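Local coordinates for protein nicotinate phosphoribosyltransferase (PDB 2IM5) that probably catalyses the ATP-assisted transfer of a phosphoribosyl group from 5-phospho-alpha-D-ribose 1-diphosphate to nicotinate, making nicotinate ribonucleotide for NAD(+) synthesis, at residues A28-F34 / I107-L113; F88-E94 / R115-W119; G152-R156 / Y186-S190; T254-R259 / K285-R289; L308-A313 / F328-N333. One frame throughout, in Å; residues are numbered along the deposited sequence.

Contact 1 of 5, residues A28-F34 / I107-L113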
# COMPACT_ATOMS: atom_id res chain seq x y z
N ALA A 28 -0.83 12.42 17.02
CA ALA A 28 -0.97 12.97 15.68
C ALA A 28 -2.36 12.81 15.10
O ALA A 28 -3.08 11.86 15.41
CB ALA A 28 0.06 12.34 14.75
N TYR A 29 -2.73 13.76 14.25
CA TYR A 29 -4.01 13.75 13.55
C TYR A 29 -3.72 13.73 12.06
O TYR A 29 -2.66 14.17 11.61
CB TYR A 29 -4.83 15.00 13.88
CG TYR A 29 -5.57 14.92 15.19
CD1 TYR A 29 -6.91 14.55 15.23
CD2 TYR A 29 -4.93 15.19 16.40
CE1 TYR A 29 -7.60 14.45 16.43
CE2 TYR A 29 -5.60 15.09 17.61
CZ TYR A 29 -6.93 14.72 17.62
OH TYR A 29 -7.60 14.61 18.81
N GLY A 30 -4.67 13.22 11.30
CA GLY A 30 -4.49 13.19 9.86
C GLY A 30 -5.82 13.20 9.15
O GLY A 30 -6.85 12.86 9.75
N GLU A 31 -5.81 13.63 7.90
CA GLU A 31 -7.02 13.62 7.09
C GLU A 31 -6.71 12.92 5.78
O GLU A 31 -5.81 13.34 5.03
CB GLU A 31 -7.53 15.02 6.75
CG GLU A 31 -8.79 14.94 5.87
CD GLU A 31 -9.30 16.29 5.36
OE1 GLU A 31 -8.58 16.96 4.59
OE2 GLU A 31 -10.43 16.67 5.74
N PHE A 32 -7.44 11.84 5.51
CA PHE A 32 -7.27 11.09 4.28
C PHE A 32 -8.37 11.54 3.32
O PHE A 32 -9.52 11.73 3.73
CB PHE A 32 -7.39 9.59 4.55
CG PHE A 32 -6.14 8.98 5.14
CD1 PHE A 32 -5.22 8.31 4.33
CD2 PHE A 32 -5.88 9.10 6.50
CE1 PHE A 32 -4.06 7.77 4.87
CE2 PHE A 32 -4.71 8.56 7.05
CZ PHE A 32 -3.80 7.89 6.23
N ARG A 33 -8.02 11.70 2.05
CA ARG A 33 -9.01 12.11 1.06
C ARG A 33 -9.09 11.13 -0.10
O ARG A 33 -8.08 10.75 -0.68
CB ARG A 33 -8.70 13.51 0.52
CG ARG A 33 -8.87 14.59 1.57
CD ARG A 33 -8.74 15.97 0.95
NE ARG A 33 -8.79 17.01 1.98
CZ ARG A 33 -8.74 18.31 1.73
NH1 ARG A 33 -8.64 18.75 0.48
NH2 ARG A 33 -8.76 19.17 2.74
N PHE A 34 -10.31 10.72 -0.42
CA PHE A 34 -10.57 9.82 -1.52
C PHE A 34 -10.44 10.62 -2.81
O PHE A 34 -10.87 11.76 -2.87
CB PHE A 34 -11.99 9.27 -1.41
CG PHE A 34 -12.47 8.56 -2.64
CD1 PHE A 34 -12.18 7.21 -2.84
CD2 PHE A 34 -13.22 9.23 -3.61
CE1 PHE A 34 -12.63 6.54 -3.98
CE2 PHE A 34 -13.66 8.58 -4.75
CZ PHE A 34 -13.37 7.23 -4.94
N ILE A 107 -14.79 11.55 -0.20
CA ILE A 107 -14.75 10.86 1.08
C ILE A 107 -13.54 11.29 1.90
O ILE A 107 -12.41 11.31 1.41
CB ILE A 107 -14.69 9.34 0.90
CG1 ILE A 107 -15.86 8.87 0.03
CG2 ILE A 107 -14.76 8.65 2.26
CD1 ILE A 107 -15.78 7.43 -0.34
N ARG A 108 -13.78 11.63 3.16
CA ARG A 108 -12.69 12.06 4.03
C ARG A 108 -12.77 11.40 5.39
O ARG A 108 -13.83 11.37 6.02
CB ARG A 108 -12.72 13.58 4.19
CG ARG A 108 -12.85 14.29 2.86
CD ARG A 108 -12.59 15.77 2.95
NE ARG A 108 -12.69 16.35 1.62
CZ ARG A 108 -12.29 17.58 1.30
NH1 ARG A 108 -11.76 18.37 2.23
NH2 ARG A 108 -12.43 18.02 0.06
N ALA A 109 -11.63 10.86 5.83
CA ALA A 109 -11.51 10.23 7.13
C ALA A 109 -10.54 11.11 7.90
O ALA A 109 -9.39 11.27 7.51
CB ALA A 109 -10.94 8.82 6.98
N GLN A 110 -11.02 11.71 8.98
CA GLN A 110 -10.19 12.59 9.78
C GLN A 110 -10.27 12.23 11.25
O GLN A 110 -11.34 11.90 11.76
CB GLN A 110 -10.61 14.05 9.58
CG GLN A 110 -9.68 15.03 10.24
CD GLN A 110 -10.09 16.47 10.02
OE1 GLN A 110 -10.20 16.94 8.88
NE2 GLN A 110 -10.31 17.19 11.12
N GLY A 111 -9.13 12.29 11.93
CA GLY A 111 -9.06 11.96 13.34
C GLY A 111 -7.63 11.59 13.71
O GLY A 111 -6.68 11.94 13.01
N LEU A 112 -7.45 10.88 14.82
CA LEU A 112 -6.12 10.47 15.24
C LEU A 112 -5.53 9.61 14.13
O LEU A 112 -6.18 8.68 13.64
CB LEU A 112 -6.20 9.70 16.55
CG LEU A 112 -6.61 10.59 17.74
CD1 LEU A 112 -7.27 9.75 18.82
CD2 LEU A 112 -5.38 11.33 18.30
N LEU A 113 -4.31 9.93 13.72
CA LEU A 113 -3.66 9.21 12.63
C LEU A 113 -3.55 7.69 12.80
O LEU A 113 -3.82 6.95 11.85
CB LEU A 113 -2.28 9.83 12.37
CG LEU A 113 -1.45 9.37 11.16
CD1 LEU A 113 -2.31 9.26 9.91
CD2 LEU A 113 -0.32 10.37 10.93
O HOH W 1 -12.64 12.77 -1.27
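Arg33 and Arg108 lay their guanidinium groups flat on one another, centres 3.7 Å apart and planes 25° from parallel, with Arg108 NH1 above the middle of the Arg33 group. The acids beside them, Glu31 and Asp106, probably offset the like charges. Arg33 reaches side-on with NE and NH2 to the single oxygen OE1 of Glu31, NE lying 2.6 Å from OE1, while Arg108 NE pairs with Asp106. The extended Glu31 chain, CG anti to the backbone N (chi1 179°), also brings OE2 to 3.6 Å from Arg108 CD.

The face that carries Phe32 and Ala109 is apolar. Leu113 CD1 meets the edge of the Phe32 ring at CE2, 3.8 Å away, and small Ala109 fits beside Phe32 CB. Gly30 leaves room for Leu113. At the end of the ladder, where the chain turns at Gly111 with angles that suit glycine, Leu112 CD2 lies over the Tyr29 ring face, 4.1 Å from the centroid.

Backbone hydrogen bonds join the antiparallel strands, including Phe32 N to Ala109 O at 2.9 Å. Strand 29-36 is flanked by 105-110 and 347-355; helix 213-223 packs on Phe32, Ala28 and Leu113, and helix 120-134 on Phe34 and Ile107.

Contact 2 of 5, residues F88-E94 / R115-W119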
# COMPACT_ATOMS: atom_id res chain seq x y z
N PHE A 88 -10.23 -2.81 19.46
CA PHE A 88 -10.52 -1.77 18.48
C PHE A 88 -11.87 -1.88 17.79
O PHE A 88 -12.32 -2.98 17.46
CB PHE A 88 -9.43 -1.76 17.40
CG PHE A 88 -9.64 -0.72 16.33
CD1 PHE A 88 -9.26 0.60 16.53
CD2 PHE A 88 -10.22 -1.07 15.11
CE1 PHE A 88 -9.44 1.57 15.54
CE2 PHE A 88 -10.41 -0.11 14.10
CZ PHE A 88 -10.01 1.21 14.32
N ARG A 89 -12.50 -0.73 17.57
CA ARG A 89 -13.78 -0.66 16.87
C ARG A 89 -13.74 0.54 15.95
O ARG A 89 -13.39 1.64 16.39
CB ARG A 89 -14.94 -0.51 17.85
CG ARG A 89 -15.25 -1.75 18.65
CD ARG A 89 -15.72 -2.90 17.75
NE ARG A 89 -15.99 -4.10 18.53
CZ ARG A 89 -15.06 -4.82 19.16
NH1 ARG A 89 -13.79 -4.46 19.09
NH2 ARG A 89 -15.41 -5.88 19.87
N PHE A 90 -14.06 0.33 14.68
CA PHE A 90 -14.09 1.42 13.72
C PHE A 90 -15.15 2.45 14.17
O PHE A 90 -16.22 2.07 14.66
CB PHE A 90 -14.45 0.90 12.33
CG PHE A 90 -13.30 0.26 11.60
CD1 PHE A 90 -12.35 1.04 10.95
CD2 PHE A 90 -13.15 -1.13 11.59
CE1 PHE A 90 -11.27 0.45 10.28
CE2 PHE A 90 -12.08 -1.72 10.92
CZ PHE A 90 -11.14 -0.94 10.27
N ASP A 91 -14.83 3.73 14.05
CA ASP A 91 -15.76 4.79 14.42
C ASP A 91 -16.19 5.53 13.17
O ASP A 91 -15.47 6.39 12.66
CB ASP A 91 -15.12 5.76 15.40
CG ASP A 91 -16.03 6.94 15.73
OD1 ASP A 91 -17.22 6.90 15.35
OD2 ASP A 91 -15.56 7.90 16.37
N PRO A 92 -17.38 5.20 12.65
CA PRO A 92 -17.96 5.80 11.44
C PRO A 92 -18.00 7.31 11.39
O PRO A 92 -17.94 7.89 10.31
CB PRO A 92 -19.36 5.19 11.39
CG PRO A 92 -19.20 3.89 12.07
CD PRO A 92 -18.33 4.25 13.25
N GLU A 93 -18.09 7.98 12.53
CA GLU A 93 -18.16 9.43 12.50
C GLU A 93 -16.85 10.12 12.12
O GLU A 93 -16.83 11.33 11.94
CB GLU A 93 -18.71 9.99 13.80
CG GLU A 93 -17.98 9.59 15.04
CD GLU A 93 -18.74 10.00 16.29
OE1 GLU A 93 -19.96 9.75 16.34
OE2 GLU A 93 -18.11 10.57 17.22
N GLU A 94 -15.76 9.36 11.99
CA GLU A 94 -14.48 9.95 11.58
C GLU A 94 -14.52 10.11 10.06
O GLU A 94 -13.68 10.79 9.47
CB GLU A 94 -13.30 9.02 11.94
CG GLU A 94 -13.13 8.70 13.41
CD GLU A 94 -12.08 7.62 13.64
OE1 GLU A 94 -11.88 6.80 12.71
OE2 GLU A 94 -11.46 7.58 14.73
N ARG A 115 -5.50 5.84 14.19
CA ARG A 115 -6.83 5.29 14.00
C ARG A 115 -7.30 5.37 12.55
O ARG A 115 -7.61 4.35 11.94
CB ARG A 115 -7.86 6.02 14.87
CG ARG A 115 -7.75 5.79 16.37
CD ARG A 115 -8.96 6.40 17.06
NE ARG A 115 -10.18 5.75 16.61
CZ ARG A 115 -10.64 4.60 17.09
NH1 ARG A 115 -9.99 3.97 18.06
NH2 ARG A 115 -11.73 4.05 16.57
N VAL A 116 -7.35 6.58 12.00
CA VAL A 116 -7.86 6.77 10.64
C VAL A 116 -7.05 6.16 9.49
O VAL A 116 -7.58 5.96 8.40
CB VAL A 116 -8.13 8.26 10.32
CG1 VAL A 116 -9.10 8.83 11.37
CG2 VAL A 116 -6.85 9.05 10.29
N THR A 117 -5.78 5.85 9.72
CA THR A 117 -5.00 5.25 8.65
C THR A 117 -5.61 3.88 8.29
O THR A 117 -5.50 3.43 7.16
CB THR A 117 -3.52 5.08 9.06
OG1 THR A 117 -2.78 4.63 7.92
CG2 THR A 117 -3.38 4.07 10.19
N LEU A 118 -6.26 3.25 9.26
CA LEU A 118 -6.87 1.94 9.04
C LEU A 118 -8.09 1.94 8.10
O LEU A 118 -8.50 0.88 7.63
CB LEU A 118 -7.26 1.32 10.39
CG LEU A 118 -6.13 1.21 11.42
CD1 LEU A 118 -6.67 0.63 12.72
CD2 LEU A 118 -4.99 0.34 10.87
N TRP A 119 -8.66 3.11 7.83
CA TRP A 119 -9.82 3.22 6.94
C TRP A 119 -9.49 3.05 5.46
O TRP A 119 -10.29 2.50 4.71
CB TRP A 119 -10.50 4.59 7.10
CG TRP A 119 -11.34 4.79 8.32
CD1 TRP A 119 -11.10 5.66 9.35
CD2 TRP A 119 -12.61 4.17 8.60
NE1 TRP A 119 -12.14 5.62 10.25
CE2 TRP A 119 -13.07 4.72 9.82
CE3 TRP A 119 -13.39 3.21 7.95
CZ2 TRP A 119 -14.29 4.34 10.40
CZ3 TRP A 119 -14.60 2.83 8.52
CH2 TRP A 119 -15.04 3.40 9.74
O HOH W 2 -12.11 4.43 13.70
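Glu94 offers one carboxylate oxygen to each of two side chains of the 115-119 turn. Its OE1 is met nearly along the C-O axis by Trp119 NE1 at 2.7 Å, a straight bond close to the indole plane. OE2 takes Arg115 NE at 2.9 Å on its syn side, forming a salt bridge with the carboxylate and guanidinium planes 70° apart. A glutamate suits this place because its two oxygens can serve an indole N-H and a cation, and its extended chain reaches both. The bend of Arg115 at chi3 (62°) turns NH2 to the loop, 2.9 Å from Arg89 O. Glu94 OE2 and Arg89 O hold the guanidinium at its edge, a water links NH2 to Glu94 OE1 and Asp91 N, and Phe88 CE1 lies over one face, 3.6 Å from Arg115 CZ.

Around this polar centre the aromatics pack. Phe90 presents its edge to the six-membered ring of Trp119, planes at 50°, and Leu118 CD1 sits over the face of Phe88, 3.7 Å from Phe88 CZ.

Glu94 is placed by its backbone: its N bonds to Asp91 O in a short 3-10 turn, and it pairs with Gln110 of strand 105-110. Met57 touches Phe90 and Trp119. Within the N-terminal domain, loop 88-94 links helix 79-87 to strand 95-99, and Val116 rests on Phe32 of strand 29-36.

Contact 3 of 5, residues G152-R156 / Y186-S190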
# COMPACT_ATOMS: atom_id res chain seq x y z
N GLY A 152 -0.02 -18.19 -12.56
CA GLY A 152 0.70 -18.90 -11.52
C GLY A 152 1.77 -19.81 -12.09
O GLY A 152 2.91 -19.80 -11.64
N GLU A 153 1.39 -20.61 -13.09
CA GLU A 153 2.34 -21.54 -13.71
C GLU A 153 3.50 -20.79 -14.34
O GLU A 153 4.65 -21.22 -14.26
CB GLU A 153 1.62 -22.41 -14.74
CG GLU A 153 0.48 -23.24 -14.14
CD GLU A 153 -0.29 -24.08 -15.17
OE1 GLU A 153 -0.70 -23.53 -16.22
OE2 GLU A 153 -0.49 -25.30 -14.93
N LEU A 154 3.20 -19.65 -14.96
CA LEU A 154 4.24 -18.84 -15.59
C LEU A 154 5.25 -18.33 -14.57
O LEU A 154 6.47 -18.46 -14.77
CB LEU A 154 3.61 -17.65 -16.32
CG LEU A 154 4.57 -16.74 -17.09
CD1 LEU A 154 5.15 -17.48 -18.29
CD2 LEU A 154 3.84 -15.49 -17.54
N MET A 155 4.76 -17.75 -13.47
CA MET A 155 5.65 -17.23 -12.43
C MET A 155 6.48 -18.37 -11.85
O MET A 155 7.67 -18.21 -11.58
CB MET A 155 4.84 -16.56 -11.32
CG MET A 155 4.04 -15.31 -11.74
SD MET A 155 5.06 -13.89 -12.28
CE MET A 155 5.45 -13.17 -10.75
N ARG A 156 5.85 -19.53 -11.66
CA ARG A 156 6.52 -20.71 -11.11
C ARG A 156 7.66 -21.13 -12.03
O ARG A 156 8.79 -21.32 -11.59
CB ARG A 156 5.53 -21.86 -10.96
CG ARG A 156 6.10 -23.12 -10.32
CD ARG A 156 5.07 -24.24 -10.35
NE ARG A 156 4.77 -24.64 -11.72
CZ ARG A 156 3.62 -25.17 -12.12
NH1 ARG A 156 2.63 -25.37 -11.26
NH2 ARG A 156 3.45 -25.50 -13.39
N TYR A 186 -1.05 -23.16 -7.91
CA TYR A 186 -0.23 -23.28 -9.11
C TYR A 186 1.09 -22.53 -9.18
O TYR A 186 1.93 -22.86 -10.02
CB TYR A 186 -1.06 -22.90 -10.33
CG TYR A 186 -2.20 -23.86 -10.61
CD1 TYR A 186 -1.98 -25.07 -11.26
CD2 TYR A 186 -3.50 -23.55 -10.21
CE1 TYR A 186 -3.03 -25.96 -11.51
CE2 TYR A 186 -4.55 -24.42 -10.46
CZ TYR A 186 -4.31 -25.62 -11.11
OH TYR A 186 -5.35 -26.49 -11.36
N ALA A 187 1.29 -21.54 -8.32
CA ALA A 187 2.54 -20.77 -8.36
C ALA A 187 3.73 -21.43 -7.69
O ALA A 187 4.87 -21.00 -7.88
CB ALA A 187 2.31 -19.39 -7.76
N GLY A 188 3.49 -22.49 -6.92
CA GLY A 188 4.58 -23.16 -6.24
C GLY A 188 5.28 -22.21 -5.28
O GLY A 188 4.64 -21.42 -4.59
N GLU A 189 6.61 -22.28 -5.25
CA GLU A 189 7.39 -21.44 -4.36
C GLU A 189 7.51 -19.99 -4.84
O GLU A 189 7.96 -19.12 -4.10
CB GLU A 189 8.79 -22.04 -4.17
CG GLU A 189 8.79 -23.39 -3.46
CD GLU A 189 10.17 -24.06 -3.44
OE1 GLU A 189 11.12 -23.49 -2.84
OE2 GLU A 189 10.30 -25.15 -4.03
N SER A 190 7.09 -19.71 -6.07
CA SER A 190 7.19 -18.35 -6.59
C SER A 190 6.28 -17.38 -5.83
O SER A 190 6.55 -16.18 -5.77
CB SER A 190 6.86 -18.31 -8.09
OG SER A 190 5.48 -18.53 -8.33
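Gly152 and Ala187 bring their backbones together, CA to CA 4.1 Å, an approach possible because Gly152 has no side chain to wedge between helix 141-157 and the chain leaving helix 173-186. Gly152 O receives a nearly straight CA-H...O contact from Ala187 CA at 3.4 Å, while also accepting the helical bond from Arg156 N. Gly188 then leaves helical geometry with a positive phi of 61°, which glycine adopts easily, and it has no side chain to press on Arg156 CG.

The turn is the return link of a beta-alpha-beta crossover, from helix 173-186 to strand 191-194: strand 162-164, that helix and strand 191-194 follow one another in the parallel sheet of this TIM-barrel-like family, and helix 141-157 packs across the link.

Arg156 lies along the turn, its CB 3.3 Å from Ala187 O and its CD 3.4 Å from Tyr186 O. Ser190 folds its hydroxyl between its own backbone N and carbonyl carbon (chi1 71°), where OG donates to Ala187 O at 2.6 Å. Ser190 N bonds to that oxygen from the same face, and Met155 CB packs 3.6 Å from OG. At the other end Glu153 and Tyr186 run side by side, Glu153 CG 4.1 Å from Tyr186 CB, while the Glu153 carboxylate pairs with Arg149.

Contact 4 of 5, residues T254-R259 / K285-R289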
# COMPACT_ATOMS: atom_id res chain seq x y z
N THR A 254 13.33 9.73 -6.47
CA THR A 254 14.40 8.80 -6.16
C THR A 254 15.79 9.45 -6.21
O THR A 254 16.69 9.03 -5.47
CB THR A 254 14.36 7.58 -7.11
OG1 THR A 254 13.21 6.78 -6.80
CG2 THR A 254 15.61 6.71 -6.94
N ASP A 255 15.97 10.47 -7.04
CA ASP A 255 17.27 11.15 -7.10
C ASP A 255 17.57 11.81 -5.76
O ASP A 255 18.72 11.79 -5.30
CB ASP A 255 17.30 12.20 -8.22
CG ASP A 255 17.35 11.58 -9.61
OD1 ASP A 255 17.69 10.38 -9.72
OD2 ASP A 255 17.06 12.29 -10.60
N VAL A 256 16.55 12.40 -5.14
CA VAL A 256 16.73 13.05 -3.85
C VAL A 256 17.03 11.97 -2.80
O VAL A 256 17.92 12.13 -1.97
CB VAL A 256 15.46 13.83 -3.44
CG1 VAL A 256 15.55 14.23 -1.97
CG2 VAL A 256 15.31 15.07 -4.32
N PHE A 257 16.29 10.87 -2.85
CA PHE A 257 16.51 9.78 -1.90
C PHE A 257 17.95 9.27 -1.97
O PHE A 257 18.66 9.22 -0.97
CB PHE A 257 15.58 8.61 -2.19
CG PHE A 257 15.75 7.45 -1.25
CD1 PHE A 257 14.97 7.35 -0.10
CD2 PHE A 257 16.72 6.47 -1.48
CE1 PHE A 257 15.16 6.31 0.80
CE2 PHE A 257 16.91 5.43 -0.59
CZ PHE A 257 16.13 5.34 0.56
N MET A 258 18.38 8.88 -3.17
CA MET A 258 19.72 8.35 -3.38
C MET A 258 20.81 9.31 -2.94
O MET A 258 21.77 8.91 -2.28
CB MET A 258 19.92 7.97 -4.86
CG MET A 258 19.14 6.73 -5.29
SD MET A 258 19.48 5.24 -4.28
CE MET A 258 18.09 4.28 -4.69
N ARG A 259 20.67 10.58 -3.30
CA ARG A 259 21.65 11.59 -2.93
C ARG A 259 21.83 11.67 -1.42
O ARG A 259 22.94 11.92 -0.94
CB ARG A 259 21.22 12.97 -3.47
CG ARG A 259 22.25 14.06 -3.25
CD ARG A 259 21.73 15.42 -3.72
NE ARG A 259 21.22 15.37 -5.09
CZ ARG A 259 19.95 15.57 -5.42
NH1 ARG A 259 19.05 15.85 -4.48
NH2 ARG A 259 19.57 15.48 -6.69
N LYS A 285 20.27 3.59 -11.04
CA LYS A 285 20.46 4.51 -9.92
C LYS A 285 20.80 3.75 -8.64
O LYS A 285 21.73 4.11 -7.92
CB LYS A 285 19.21 5.35 -9.68
CG LYS A 285 18.87 6.32 -10.80
CD LYS A 285 17.55 7.04 -10.52
CE LYS A 285 17.24 8.09 -11.58
NZ LYS A 285 15.85 8.64 -11.40
N ALA A 286 20.03 2.70 -8.36
CA ALA A 286 20.23 1.89 -7.16
C ALA A 286 21.62 1.26 -7.14
O ALA A 286 22.38 1.42 -6.17
CB ALA A 286 19.17 0.80 -7.09
N VAL A 287 21.96 0.54 -8.21
CA VAL A 287 23.26 -0.11 -8.30
C VAL A 287 24.40 0.90 -8.19
O VAL A 287 25.39 0.65 -7.50
CB VAL A 287 23.40 -0.91 -9.62
CG1 VAL A 287 24.83 -1.42 -9.78
CG2 VAL A 287 22.43 -2.07 -9.62
N ARG A 288 24.26 2.04 -8.86
CA ARG A 288 25.31 3.05 -8.81
C ARG A 288 25.51 3.63 -7.41
O ARG A 288 26.64 3.78 -6.94
CB ARG A 288 25.02 4.19 -9.80
CG ARG A 288 26.02 5.34 -9.69
CD ARG A 288 26.01 6.30 -10.88
NE ARG A 288 24.78 7.08 -10.99
CZ ARG A 288 23.72 6.71 -11.69
NH1 ARG A 288 23.72 5.56 -12.36
NH2 ARG A 288 22.64 7.49 -11.73
N ARG A 289 24.41 3.95 -6.73
CA ARG A 289 24.51 4.51 -5.39
C ARG A 289 25.09 3.50 -4.40
O ARG A 289 25.89 3.87 -3.54
CB ARG A 289 23.14 4.99 -4.91
CG ARG A 289 23.17 5.66 -3.54
CD ARG A 289 24.24 6.76 -3.45
NE ARG A 289 24.20 7.44 -2.16
CZ ARG A 289 25.18 8.18 -1.67
NH1 ARG A 289 26.30 8.35 -2.35
NH2 ARG A 289 25.04 8.75 -0.48
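Met258 and Arg289 run alongside each other, heading opposite ways, with Met258 SD 3.7 Å from Arg289 CB, and the bend at chi2 (-55°) carries the methionine methyl on to Ala286, CE lying 4.0 Å from Ala286 CA. An unbranched thioether fills this space between helices well, and the small alanine lets it in. Beneath both, Leu272 of strand 271-274 touches Met258 and Ala286. Helices 254-260 and 279-292 thus pack side by side on this strand of the parallel sheet, their segments running the same way at 14° with axes 10.6 Å apart, as neighbouring helices do around an alpha/beta barrel.

On the outer side Lys285, extended beyond CG, reaches Asp255 roughly perpendicular to it, and Lys285 NZ forms a salt bridge to Asp255 OD1 at 3.0 Å. Its aliphatic part also passes Thr254, whose OG1 is engaged by Asp370 and Thr249.

Arg289 crosses to the end of the first helix, where NE lies 2.8 Å from Met258 O. Its NH2 bonds to Phe261 O, while NH1 pairs with Glu292. A cation at these carbonyls would probably be welcomed by the partial negative charge of a helix C-terminus, so the contact combines an apolar centre with a salt bridge and an arginine at its margins.

Contact 5 of 5, residues L308-A313 / F328-N333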
# COMPACT_ATOMS: atom_id res chain seq x y z
N LEU A 308 2.30 -3.93 -12.38
CA LEU A 308 2.91 -5.06 -13.06
C LEU A 308 1.96 -6.13 -13.58
O LEU A 308 0.80 -6.23 -13.15
CB LEU A 308 3.91 -5.74 -12.12
CG LEU A 308 5.09 -4.91 -11.63
CD1 LEU A 308 5.89 -5.70 -10.62
CD2 LEU A 308 5.97 -4.52 -12.82
N THR A 309 2.48 -6.91 -14.52
CA THR A 309 1.79 -8.05 -15.11
C THR A 309 2.86 -9.13 -14.98
O THR A 309 4.05 -8.83 -14.88
CB THR A 309 1.47 -7.85 -16.60
OG1 THR A 309 2.69 -7.79 -17.35
CG2 THR A 309 0.67 -6.58 -16.81
N PRO A 310 2.46 -10.41 -14.95
CA PRO A 310 3.46 -11.46 -14.83
C PRO A 310 4.56 -11.33 -15.89
O PRO A 310 5.75 -11.46 -15.59
CB PRO A 310 2.64 -12.73 -14.99
CG PRO A 310 1.35 -12.35 -14.32
CD PRO A 310 1.09 -10.97 -14.87
N GLN A 311 4.17 -11.04 -17.12
CA GLN A 311 5.13 -10.90 -18.20
C GLN A 311 6.09 -9.75 -17.99
O GLN A 311 7.29 -9.87 -18.25
CB GLN A 311 4.40 -10.73 -19.54
CG GLN A 311 5.34 -10.70 -20.74
CD GLN A 311 6.33 -11.87 -20.76
OE1 GLN A 311 5.93 -13.04 -20.63
NE2 GLN A 311 7.61 -11.56 -20.92
N ARG A 312 5.58 -8.61 -17.52
CA ARG A 312 6.44 -7.47 -17.26
C ARG A 312 7.43 -7.79 -16.14
O ARG A 312 8.57 -7.33 -16.14
CB ARG A 312 5.60 -6.25 -16.88
CG ARG A 312 6.43 -5.01 -16.62
CD ARG A 312 6.94 -4.39 -17.91
NE ARG A 312 5.85 -3.78 -18.68
CZ ARG A 312 6.02 -3.11 -19.82
NH1 ARG A 312 7.23 -2.95 -20.34
NH2 ARG A 312 4.96 -2.59 -20.44
N ALA A 313 6.99 -8.59 -15.17
CA ALA A 313 7.84 -8.98 -14.06
C ALA A 313 9.02 -9.80 -14.60
O ALA A 313 10.17 -9.63 -14.17
CB ALA A 313 7.05 -9.80 -13.04
N PHE A 328 8.61 -9.19 -6.69
CA PHE A 328 7.55 -8.38 -7.26
C PHE A 328 6.28 -8.31 -6.45
O PHE A 328 5.95 -9.21 -5.68
CB PHE A 328 7.23 -8.91 -8.67
CG PHE A 328 8.42 -8.93 -9.57
CD1 PHE A 328 8.72 -7.84 -10.37
CD2 PHE A 328 9.30 -10.01 -9.55
CE1 PHE A 328 9.88 -7.81 -11.13
CE2 PHE A 328 10.47 -9.99 -10.31
CZ PHE A 328 10.76 -8.90 -11.10
N GLY A 329 5.57 -7.21 -6.64
CA GLY A 329 4.30 -7.00 -5.98
C GLY A 329 3.34 -6.82 -7.14
O GLY A 329 3.44 -5.84 -7.88
N ILE A 330 2.43 -7.77 -7.32
CA ILE A 330 1.46 -7.68 -8.41
C ILE A 330 0.08 -7.40 -7.85
O ILE A 330 -0.39 -8.10 -6.95
CB ILE A 330 1.45 -8.99 -9.23
CG1 ILE A 330 2.86 -9.29 -9.73
CG2 ILE A 330 0.48 -8.88 -10.39
CD1 ILE A 330 2.97 -10.53 -10.58
N GLY A 331 -0.58 -6.38 -8.39
CA GLY A 331 -1.90 -6.03 -7.89
C GLY A 331 -3.13 -6.29 -8.73
O GLY A 331 -3.58 -7.43 -8.86
N THR A 332 -3.68 -5.22 -9.30
CA THR A 332 -4.89 -5.29 -10.09
C THR A 332 -4.91 -6.33 -11.21
O THR A 332 -5.97 -6.86 -11.54
CB THR A 332 -5.23 -3.89 -10.66
OG1 THR A 332 -6.63 -3.83 -10.98
CG2 THR A 332 -4.42 -3.59 -11.90
N ASN A 333 -3.76 -6.64 -11.80
CA ASN A 333 -3.71 -7.65 -12.85
C ASN A 333 -4.21 -8.99 -12.34
O ASN A 333 -4.70 -9.81 -13.11
CB ASN A 333 -2.30 -7.81 -13.40
CG ASN A 333 -2.18 -8.96 -14.38
OD1 ASN A 333 -2.06 -10.13 -13.99
ND2 ASN A 333 -2.23 -8.65 -15.67
O HOH W 3 1.78 -3.93 -9.38
O HOH W 4 -1.12 -5.31 -11.33
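Phe328 lies with one ring face under Ala313, whose CB stands 3.8 Å from the ring centroid and 15° off its normal; the small methyl lets the helix settle close. Leu308 reaches the edge of the same ring, CD1 to Phe328 CD1 3.6 Å, roughly perpendicular to the phenylalanine side chain. Gly329 contributes its backbone: a water joins its O to Leu308 N.

Ile330 touches both Leu308 and Pro310, with CG2 3.8 Å from Leu308 O, and Met155 of helix 141-157 packs on it too. After Gly331, at the N-cap position of helix 332-335, comes Asn333. Its CG stands anti to the backbone N (chi1 173°), bringing OD1 to 3.4 Å from Pro310 CD and ND2 to 3.7 Å from Thr309 CG2.

Thr309 and Pro310 suit the start of helix 310-320: Thr309 OG1 caps it by accepting from Arg312 N at 3.0 Å, and proline needs no N-H there. The unit is beta-alpha-beta, strands 301-304 and 325-330 joined through that helix.

The direct contact is van der Waals packing, with Asn333 and Thr309 at its edge, and water serves the polar backbone atoms. A second water donates to Leu308 O, 2.8 Å away, and accepts from Asn333 N, with a weak bond from Gly331 N, tying the two helix starts together.

Contacts 1 and 2 belong to the N-terminal domain and touch: their centres are 9 Å apart, Gln110 N probably bonds to Glu94 O at 2.9 Å, and Val116 CG1 packs on Gly111 N at 3.5 Å. Contacts 3 and 5, 13 Å between centres, meet through Met155 CE and Ile330 CD1, 3.6 Å apart. Contact 4 stands apart from both pairs, its nearest atoms about 13 Å from contact 5 and about 19 Å from contact 1. Helix 213-223, which starts at His213, the predicted phosphohistidine, unmodified here, packs on contact 1 through Phe218 and Glu214; Glu214 also bonds to Thr117 of contact 2. Contacts 1 and 2 thus touch the helix that carries the predicted phosphohistidine.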